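Local coordinates for kinetochore protein Mis16 (Schizosaccharomyces japonicus, PDB 4XYH) that recognises histone H4 and the CENP-A-specific chaperone Scm3, probably as a WD-repeat histone chaperone acting at centromeres, at residues Gln242-His247 with Phe292-Leu297. Numbering follows the deposited sequence.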
loop_
_atom_site.group_PDB
_atom_site.type_symbol
_atom_site.label_atom_id
_atom_site.label_comp_id
_atom_site.label_asym_id
_atom_site.label_seq_id
_atom_site.Cartn_x
_atom_site.Cartn_y
_atom_site.Cartn_z
ATOM N N GLN A 242 -4.080 -4.395 -8.617
ATOM C CA GLN A 242 -3.706 -5.607 -7.902
ATOM C C GLN A 242 -4.074 -6.868 -8.686
ATOM O O GLN A 242 -5.128 -6.944 -9.311
ATOM C CB GLN A 242 -4.359 -5.642 -6.508
ATOM C CG GLN A 242 -3.726 -6.693 -5.579
ATOM C CD GLN A 242 -4.463 -6.895 -4.245
ATOM O OE1 GLN A 242 -5.078 -7.934 -4.023
ATOM N NE2 GLN A 242 -4.363 -5.923 -3.347
ATOM N N PHE A 243 -3.184 -7.851 -8.656
ATOM C CA PHE A 243 -3.479 -9.165 -9.191
ATOM C C PHE A 243 -4.243 -9.963 -8.148
ATOM O O PHE A 243 -4.036 -9.780 -6.938
ATOM C CB PHE A 243 -2.191 -9.901 -9.587
ATOM C CG PHE A 243 -1.685 -9.558 -10.967
ATOM C CD1 PHE A 243 -2.341 -10.031 -12.102
ATOM C CD2 PHE A 243 -0.552 -8.782 -11.129
ATOM C CE1 PHE A 243 -1.877 -9.733 -13.371
ATOM C CE2 PHE A 243 -0.077 -8.474 -12.405
ATOM C CZ PHE A 243 -0.739 -8.949 -13.524
ATOM N N HIS A 244 -5.130 -10.839 -8.613
ATOM C CA HIS A 244 -5.865 -11.732 -7.716
ATOM C C HIS A 244 -4.941 -12.784 -7.102
ATOM O O HIS A 244 -4.048 -13.295 -7.774
ATOM C CB HIS A 244 -7.018 -12.426 -8.459
ATOM C CG HIS A 244 -8.061 -12.983 -7.546
ATOM N ND1 HIS A 244 -7.874 -14.142 -6.823
ATOM C CD2 HIS A 244 -9.287 -12.520 -7.208
ATOM C CE1 HIS A 244 -8.945 -14.372 -6.084
ATOM N NE2 HIS A 244 -9.817 -13.402 -6.298
ATOM N N LEU A 245 -5.164 -13.118 -5.833
ATOM C CA LEU A 245 -4.336 -14.112 -5.145
ATOM C C LEU A 245 -4.434 -15.511 -5.745
ATOM O O LEU A 245 -3.527 -16.321 -5.584
ATOM C CB LEU A 245 -4.708 -14.211 -3.662
ATOM C CG LEU A 245 -4.031 -13.360 -2.587
ATOM C CD1 LEU A 245 -2.591 -13.029 -2.970
ATOM C CD2 LEU A 245 -4.848 -12.096 -2.272
ATOM N N GLN A 246 -5.544 -15.820 -6.402
ATOM C CA GLN A 246 -5.768 -17.199 -6.838
ATOM C C GLN A 246 -5.967 -17.307 -8.329
ATOM O O GLN A 246 -6.413 -18.339 -8.804
ATOM C CB GLN A 246 -6.989 -17.811 -6.131
ATOM C CG GLN A 246 -6.929 -17.805 -4.605
ATOM C CD GLN A 246 -5.797 -18.664 -4.047
ATOM O OE1 GLN A 246 -5.338 -19.619 -4.687
ATOM N NE2 GLN A 246 -5.345 -18.328 -2.847
ATOM N N HIS A 247 -5.665 -16.248 -9.074
ATOM C CA HIS A 247 -5.841 -16.319 -10.524
ATOM C C HIS A 247 -4.748 -15.596 -11.315
ATOM O O HIS A 247 -4.539 -14.396 -11.187
ATOM C CB HIS A 247 -7.219 -15.789 -10.930
ATOM C CG HIS A 247 -7.628 -16.199 -12.311
ATOM N ND1 HIS A 247 -6.788 -16.090 -13.402
ATOM C CD2 HIS A 247 -8.787 -16.723 -12.780
ATOM C CE1 HIS A 247 -7.411 -16.529 -14.483
ATOM N NE2 HIS A 247 -8.626 -16.915 -14.132
ATOM N N PHE A 292 -8.946 -14.211 1.746
ATOM C CA PHE A 292 -9.669 -15.419 2.138
ATOM C C PHE A 292 -10.886 -15.666 1.245
ATOM O O PHE A 292 -11.225 -16.803 0.910
ATOM C CB PHE A 292 -10.089 -15.328 3.602
ATOM C CG PHE A 292 -8.931 -15.251 4.545
ATOM C CD1 PHE A 292 -8.287 -16.406 4.966
ATOM C CD2 PHE A 292 -8.459 -14.020 4.989
ATOM C CE1 PHE A 292 -7.197 -16.340 5.833
ATOM C CE2 PHE A 292 -7.374 -13.941 5.861
ATOM C CZ PHE A 292 -6.734 -15.099 6.281
ATOM N N ASN A 293 -11.513 -14.574 0.836
ATOM C CA ASN A 293 -12.750 -14.606 0.085
ATOM C C ASN A 293 -12.497 -14.106 -1.330
ATOM O O ASN A 293 -12.403 -12.894 -1.564
ATOM C CB ASN A 293 -13.798 -13.758 0.804
ATOM C CG ASN A 293 -15.133 -13.752 0.098
ATOM O OD1 ASN A 293 -15.242 -14.139 -1.072
ATOM N ND2 ASN A 293 -16.163 -13.294 0.805
ATOM N N ASP A 294 -12.401 -15.050 -2.267
ATOM C CA ASP A 294 -11.954 -14.774 -3.628
ATOM C C ASP A 294 -12.862 -13.833 -4.421
ATOM O O ASP A 294 -12.482 -13.402 -5.503
ATOM C CB ASP A 294 -11.794 -16.088 -4.419
ATOM C CG ASP A 294 -10.685 -16.989 -3.869
ATOM O OD1 ASP A 294 -9.818 -16.485 -3.127
ATOM O OD2 ASP A 294 -10.672 -18.205 -4.187
ATOM N N TYR A 295 -14.049 -13.522 -3.910
ATOM C CA TYR A 295 -14.975 -12.635 -4.626
ATOM C C TYR A 295 -15.076 -11.256 -3.990
ATOM O O TYR A 295 -15.678 -10.346 -4.571
ATOM C CB TYR A 295 -16.378 -13.269 -4.709
ATOM C CG TYR A 295 -16.355 -14.586 -5.442
ATOM C CD1 TYR A 295 -16.383 -14.624 -6.828
ATOM C CD2 TYR A 295 -16.255 -15.793 -4.750
ATOM C CE1 TYR A 295 -16.324 -15.833 -7.519
ATOM C CE2 TYR A 295 -16.199 -17.009 -5.434
ATOM C CZ TYR A 295 -16.234 -17.015 -6.817
ATOM O OH TYR A 295 -16.179 -18.202 -7.506
ATOM N N LEU A 296 -14.499 -11.094 -2.803
ATOM C CA LEU A 296 -14.627 -9.827 -2.083
ATOM C C LEU A 296 -13.471 -8.873 -2.388
ATOM O O LEU A 296 -12.311 -9.302 -2.456
ATOM C CB LEU A 296 -14.706 -10.066 -0.574
ATOM C CG LEU A 296 -14.962 -8.842 0.320
ATOM C CD1 LEU A 296 -16.250 -8.146 -0.056
ATOM C CD2 LEU A 296 -15.027 -9.241 1.775
ATOM N N LEU A 297 -13.791 -7.587 -2.564
ATOM C CA LEU A 297 -12.766 -6.539 -2.677
ATOM C C LEU A 297 -13.262 -5.194 -2.131
ATOM O O LEU A 297 -14.461 -5.012 -1.883
ATOM C CB LEU A 297 -12.296 -6.369 -4.128
ATOM C CG LEU A 297 -13.327 -5.914 -5.171
ATOM C CD1 LEU A 297 -12.629 -5.249 -6.331
ATOM C CD2 LEU A 297 -14.151 -7.099 -5.670
#
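The H244 imidazole meets D294 edge-on, both ring nitrogens at work: D294 O lies near the ring plane off NE2, and Q246 N lies in plane off ND1. F289, on strand 284-289, meets the ring with its plane inclined to it. The contact joins neighbouring blades of the WD40 beta-propeller, through the segment leading out of strand 238-243 and the type I turn leading into strand 296-301. H244 NE2 donates to D294 O at 2.8 Å, nearly straight at 164°. With CG anti to the backbone N (chi1 -161°), the ring reaches across to the next blade. Its other nitrogen, ND1, accepts from Q246 N at 2.9 Å, which fixes the ring flip and leaves NE2 as the donor. A leucine here would probably leave D294 O and Q246 N without these mates and weaken the link between blades. The D294 carboxylate plane stands 75° from the imidazole, with D294 CB 3.7 Å from H244 CE1. D294 and Y295 are the central residues of the turn, N293 to L296, where N293 OD1 also accepts from Y295 N in an Asx turn. Nearer the surface, Q246 bends at chi2 and touches the carboxylate with its aliphatic part, Q246 CG lying 3.5 Å from D294 OD1.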